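Local coordinates for protein 2-oxoglutarate-dependent dioxygenase DAO (PDB 6KUN) that probably catalyses the irreversible, iron- and 2-oxoglutarate-dependent oxidation of the plant hormone indole-3-acetic acid to inactive 2-oxoindole-3-acetic acid, at residues T180-V193 with H232-A246. Residues are numbered along the deposited sequence; the frame is centred on the assembly and turned at random.
Sequences TVLQEDECVGGLEV and HRVQCVAAVPRVSIA. With AKG (2-oxoglutaric acid), chain G.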
# COMPACT_ATOMS: atom_id res chain seq x y z
N THR B 180 0.76 7.80 21.39
CA THR B 180 1.30 8.02 20.06
C THR B 180 0.55 7.18 19.05
O THR B 180 0.36 5.98 19.28
CB THR B 180 2.78 7.67 20.02
OG1 THR B 180 3.46 8.43 21.01
CG2 THR B 180 3.34 8.06 18.63
N VAL B 181 0.14 7.79 17.93
CA VAL B 181 -0.49 7.06 16.84
C VAL B 181 0.50 7.02 15.69
O VAL B 181 0.94 8.08 15.22
CB VAL B 181 -1.83 7.65 16.39
CG1 VAL B 181 -2.45 6.75 15.32
CG2 VAL B 181 -2.76 7.78 17.54
N LEU B 182 0.82 5.82 15.20
CA LEU B 182 1.84 5.61 14.18
C LEU B 182 1.19 5.00 12.94
O LEU B 182 0.34 4.12 13.04
CB LEU B 182 2.94 4.66 14.70
CG LEU B 182 3.68 4.94 16.00
CD1 LEU B 182 4.53 3.72 16.36
CD2 LEU B 182 4.54 6.17 15.89
N GLN B 183 1.67 5.44 11.77
CA GLN B 183 1.37 4.80 10.50
C GLN B 183 2.68 4.30 9.89
O GLN B 183 3.48 5.10 9.39
CB GLN B 183 0.68 5.78 9.55
CG GLN B 183 0.47 5.24 8.14
CD GLN B 183 -0.99 5.15 7.76
OE1 GLN B 183 -1.52 6.02 7.07
NE2 GLN B 183 -1.66 4.09 8.22
N GLU B 184 2.90 2.99 9.94
CA GLU B 184 4.18 2.40 9.56
C GLU B 184 4.19 2.13 8.06
O GLU B 184 3.15 2.05 7.41
CB GLU B 184 4.44 1.11 10.35
CG GLU B 184 5.82 0.47 10.15
CD GLU B 184 6.04 -0.72 11.08
OE1 GLU B 184 5.10 -1.07 11.83
OE2 GLU B 184 7.14 -1.31 11.06
N ASP B 185 5.38 2.01 7.51
CA ASP B 185 5.53 1.66 6.10
C ASP B 185 4.96 0.28 5.86
O ASP B 185 5.38 -0.67 6.53
CB ASP B 185 7.01 1.69 5.73
CG ASP B 185 7.22 1.92 4.27
OD1 ASP B 185 6.38 1.44 3.47
OD2 ASP B 185 8.21 2.61 3.94
N GLU B 186 4.01 0.16 4.92
CA GLU B 186 3.42 -1.14 4.63
C GLU B 186 4.47 -2.16 4.20
O GLU B 186 4.35 -3.34 4.51
CB GLU B 186 2.38 -1.01 3.51
CG GLU B 186 1.33 0.06 3.72
CD GLU B 186 0.38 0.17 2.54
OE1 GLU B 186 -0.09 1.29 2.27
OE2 GLU B 186 0.12 -0.87 1.88
N CYS B 187 5.51 -1.72 3.51
CA CYS B 187 6.49 -2.64 2.95
C CYS B 187 7.64 -2.95 3.88
O CYS B 187 8.15 -4.07 3.86
CB CYS B 187 7.03 -2.05 1.64
SG CYS B 187 5.66 -1.53 0.58
N VAL B 188 8.04 -2.00 4.71
CA VAL B 188 9.20 -2.12 5.57
C VAL B 188 8.67 -2.07 6.99
O VAL B 188 8.16 -1.03 7.44
CB VAL B 188 10.22 -1.00 5.32
CG1 VAL B 188 11.51 -1.29 6.05
CG2 VAL B 188 10.45 -0.82 3.81
N GLY B 189 8.75 -3.19 7.68
CA GLY B 189 8.35 -3.22 9.08
C GLY B 189 9.49 -2.76 9.96
O GLY B 189 10.10 -1.71 9.74
N GLY B 190 9.80 -3.56 10.97
CA GLY B 190 10.90 -3.28 11.86
C GLY B 190 10.50 -2.86 13.26
O GLY B 190 11.31 -3.01 14.18
N LEU B 191 9.29 -2.33 13.45
CA LEU B 191 8.88 -1.92 14.79
C LEU B 191 8.72 -3.15 15.66
O LEU B 191 8.11 -4.15 15.26
CB LEU B 191 7.57 -1.13 14.77
CG LEU B 191 7.07 -0.65 16.14
CD1 LEU B 191 7.96 0.33 16.86
CD2 LEU B 191 5.68 -0.05 15.99
N GLU B 192 9.27 -3.07 16.87
CA GLU B 192 9.17 -4.16 17.83
C GLU B 192 8.85 -3.53 19.18
O GLU B 192 9.32 -2.43 19.50
CB GLU B 192 10.49 -4.94 17.89
CG GLU B 192 10.89 -5.67 16.59
CD GLU B 192 12.18 -6.45 16.76
OE1 GLU B 192 12.86 -6.25 17.78
OE2 GLU B 192 12.51 -7.27 15.87
N VAL B 193 8.01 -4.21 19.94
CA VAL B 193 7.66 -3.77 21.28
C VAL B 193 8.01 -4.86 22.29
O VAL B 193 7.92 -6.06 22.00
CB VAL B 193 6.16 -3.42 21.39
CG1 VAL B 193 5.81 -2.29 20.40
CG2 VAL B 193 5.34 -4.66 21.13
N HIS B 232 9.90 0.22 23.09
CA HIS B 232 9.88 -0.15 21.69
C HIS B 232 11.17 0.26 21.01
O HIS B 232 11.92 1.13 21.47
CB HIS B 232 8.67 0.43 20.92
CG HIS B 232 8.58 1.92 20.93
ND1 HIS B 232 8.11 2.64 22.00
CD2 HIS B 232 8.86 2.84 19.97
CE1 HIS B 232 8.13 3.93 21.72
NE2 HIS B 232 8.58 4.08 20.49
N ARG B 233 11.42 -0.40 19.88
CA ARG B 233 12.57 -0.13 19.05
C ARG B 233 12.18 -0.44 17.60
O ARG B 233 11.07 -0.90 17.32
CB ARG B 233 13.77 -0.97 19.50
CG ARG B 233 13.61 -2.43 19.16
CD ARG B 233 14.62 -3.32 19.87
NE ARG B 233 14.43 -4.72 19.49
CZ ARG B 233 15.22 -5.71 19.87
NH1 ARG B 233 16.26 -5.46 20.65
NH2 ARG B 233 14.97 -6.96 19.48
N VAL B 234 13.11 -0.22 16.69
CA VAL B 234 12.89 -0.52 15.28
C VAL B 234 14.15 -1.19 14.73
O VAL B 234 15.19 -0.54 14.60
CB VAL B 234 12.57 0.74 14.47
CG1 VAL B 234 12.50 0.38 12.99
CG2 VAL B 234 11.25 1.32 14.93
N GLN B 235 14.05 -2.48 14.41
CA GLN B 235 15.12 -3.17 13.71
C GLN B 235 15.06 -2.86 12.22
O GLN B 235 13.98 -2.79 11.63
CB GLN B 235 15.02 -4.68 13.87
CG GLN B 235 15.54 -5.24 15.15
CD GLN B 235 15.47 -6.75 15.16
OE1 GLN B 235 15.29 -7.38 14.11
NE2 GLN B 235 15.61 -7.35 16.34
N CYS B 236 16.22 -2.72 11.60
CA CYS B 236 16.30 -2.65 10.15
C CYS B 236 16.12 -4.05 9.59
O CYS B 236 16.92 -4.96 9.87
CB CYS B 236 17.63 -2.06 9.66
SG CYS B 236 17.75 -2.18 7.81
N VAL B 237 15.06 -4.24 8.82
CA VAL B 237 14.70 -5.55 8.34
C VAL B 237 14.82 -5.66 6.83
O VAL B 237 14.62 -6.75 6.29
CB VAL B 237 13.29 -5.95 8.81
CG1 VAL B 237 13.19 -5.84 10.34
CG2 VAL B 237 12.23 -5.10 8.14
N ALA B 238 15.16 -4.57 6.15
CA ALA B 238 15.26 -4.61 4.69
C ALA B 238 16.19 -3.50 4.24
O ALA B 238 16.46 -2.54 4.97
CB ALA B 238 13.90 -4.45 4.03
N ALA B 239 16.68 -3.64 3.00
CA ALA B 239 17.65 -2.71 2.45
C ALA B 239 16.99 -1.56 1.69
O ALA B 239 17.59 -1.03 0.75
CB ALA B 239 18.62 -3.45 1.52
N VAL B 240 15.77 -1.18 2.06
CA VAL B 240 15.10 -0.05 1.43
C VAL B 240 14.67 0.96 2.49
O VAL B 240 14.45 0.60 3.65
CB VAL B 240 13.89 -0.52 0.60
CG1 VAL B 240 14.33 -1.56 -0.41
CG2 VAL B 240 12.82 -1.11 1.51
N PRO B 241 14.56 2.25 2.15
CA PRO B 241 14.15 3.24 3.15
C PRO B 241 12.79 2.91 3.77
O PRO B 241 11.86 2.48 3.09
CB PRO B 241 14.07 4.54 2.35
CG PRO B 241 14.90 4.31 1.13
CD PRO B 241 14.85 2.84 0.84
N ARG B 242 12.68 3.15 5.08
CA ARG B 242 11.42 2.99 5.79
C ARG B 242 10.82 4.35 6.13
O ARG B 242 11.45 5.17 6.80
CB ARG B 242 11.63 2.17 7.06
CG ARG B 242 10.44 2.18 8.01
CD ARG B 242 10.68 1.27 9.21
NE ARG B 242 9.58 1.33 10.17
CZ ARG B 242 9.37 2.35 11.00
NH1 ARG B 242 10.18 3.39 11.00
NH2 ARG B 242 8.34 2.31 11.84
N VAL B 243 9.60 4.59 5.66
CA VAL B 243 8.91 5.85 5.88
C VAL B 243 7.75 5.64 6.84
O VAL B 243 6.98 4.66 6.73
CB VAL B 243 8.45 6.49 4.56
CG1 VAL B 243 7.61 7.68 4.84
CG2 VAL B 243 9.68 6.87 3.73
N SER B 244 7.63 6.55 7.79
CA SER B 244 6.57 6.45 8.77
C SER B 244 6.04 7.82 9.10
O SER B 244 6.68 8.84 8.83
CB SER B 244 7.04 5.73 10.06
OG SER B 244 7.97 6.48 10.79
N ILE B 245 4.85 7.83 9.69
CA ILE B 245 4.18 9.04 10.12
C ILE B 245 3.70 8.78 11.55
O ILE B 245 3.16 7.70 11.86
CB ILE B 245 3.00 9.35 9.19
CG1 ILE B 245 3.46 9.36 7.74
CG2 ILE B 245 2.40 10.66 9.51
CD1 ILE B 245 2.33 9.35 6.78
N ALA B 246 3.89 9.78 12.40
CA ALA B 246 3.48 9.64 13.79
C ALA B 246 2.86 10.92 14.32
O ALA B 246 3.26 12.03 13.94
CB ALA B 246 4.67 9.24 14.70
C1 AKG G . 8.53 6.08 17.79
O1 AKG G . 7.39 5.93 17.30
O2 AKG G . 8.75 6.90 18.71
C2 AKG G . 9.65 5.30 17.26
O5 AKG G . 10.28 4.56 17.99
C3 AKG G . 10.01 5.41 15.80
C4 AKG G . 8.74 5.45 14.96
C5 AKG G . 9.10 5.53 13.49
O3 AKG G . 8.83 4.56 12.76
O4 AKG G . 9.66 6.57 13.08
O HOH W 1 12.77 -1.55 9.51
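The jelly-roll of the iron- and 2-oxoglutarate-dependent dioxygenases holds its cosubstrate between two sheets, and here Q183 pairs with I245 in one sheet while E192 pairs with R233 in the other. In both, the antiparallel partners are hydrogen-bonded pairs, Q183 N reaching I245 O at 2.7 Å. Beyond strand 180-183 the loop is tied to the start of strand 242-249 by D185, whose OD2 takes the backbone N of V243 at 3.0 Å on the anti side of the carboxylate, while OD1 closes an Asx turn on C187 N; C187 itself forms a disulfide with C187 of the second subunit.

L182, H232, R242 and S244 line the 2-oxoglutarate pocket. R242, fully extended from CG to NE, slides past V188, and V188 CG1 packs against R242 CB at 3.6 Å. The R242 guanidinium meets the distal carboxylate of 2-oxoglutarate edge-on, and V234 CG1 lies 4.0 Å above one face, offset toward the rim. H232, predicted with H173 and D175 to bind iron, turns its ring edge to the keto acid end. G190, with phi at 109°, would drive a side chain into Q235 O, so the turn into strand 191-194 calls for glycine.

On the sheet face opposite L191 and H232, R233 and E192 form a salt bridge, and F201 adds a cation-pi contact to R233. A leucine in place of R233 would probably leave the buried E192 carboxylate without its countercharge. Both R233 NE and NH2 converge on the single oxygen E192 OE1, each at 2.8 Å, and that oxygen lies within the guanidinium plane.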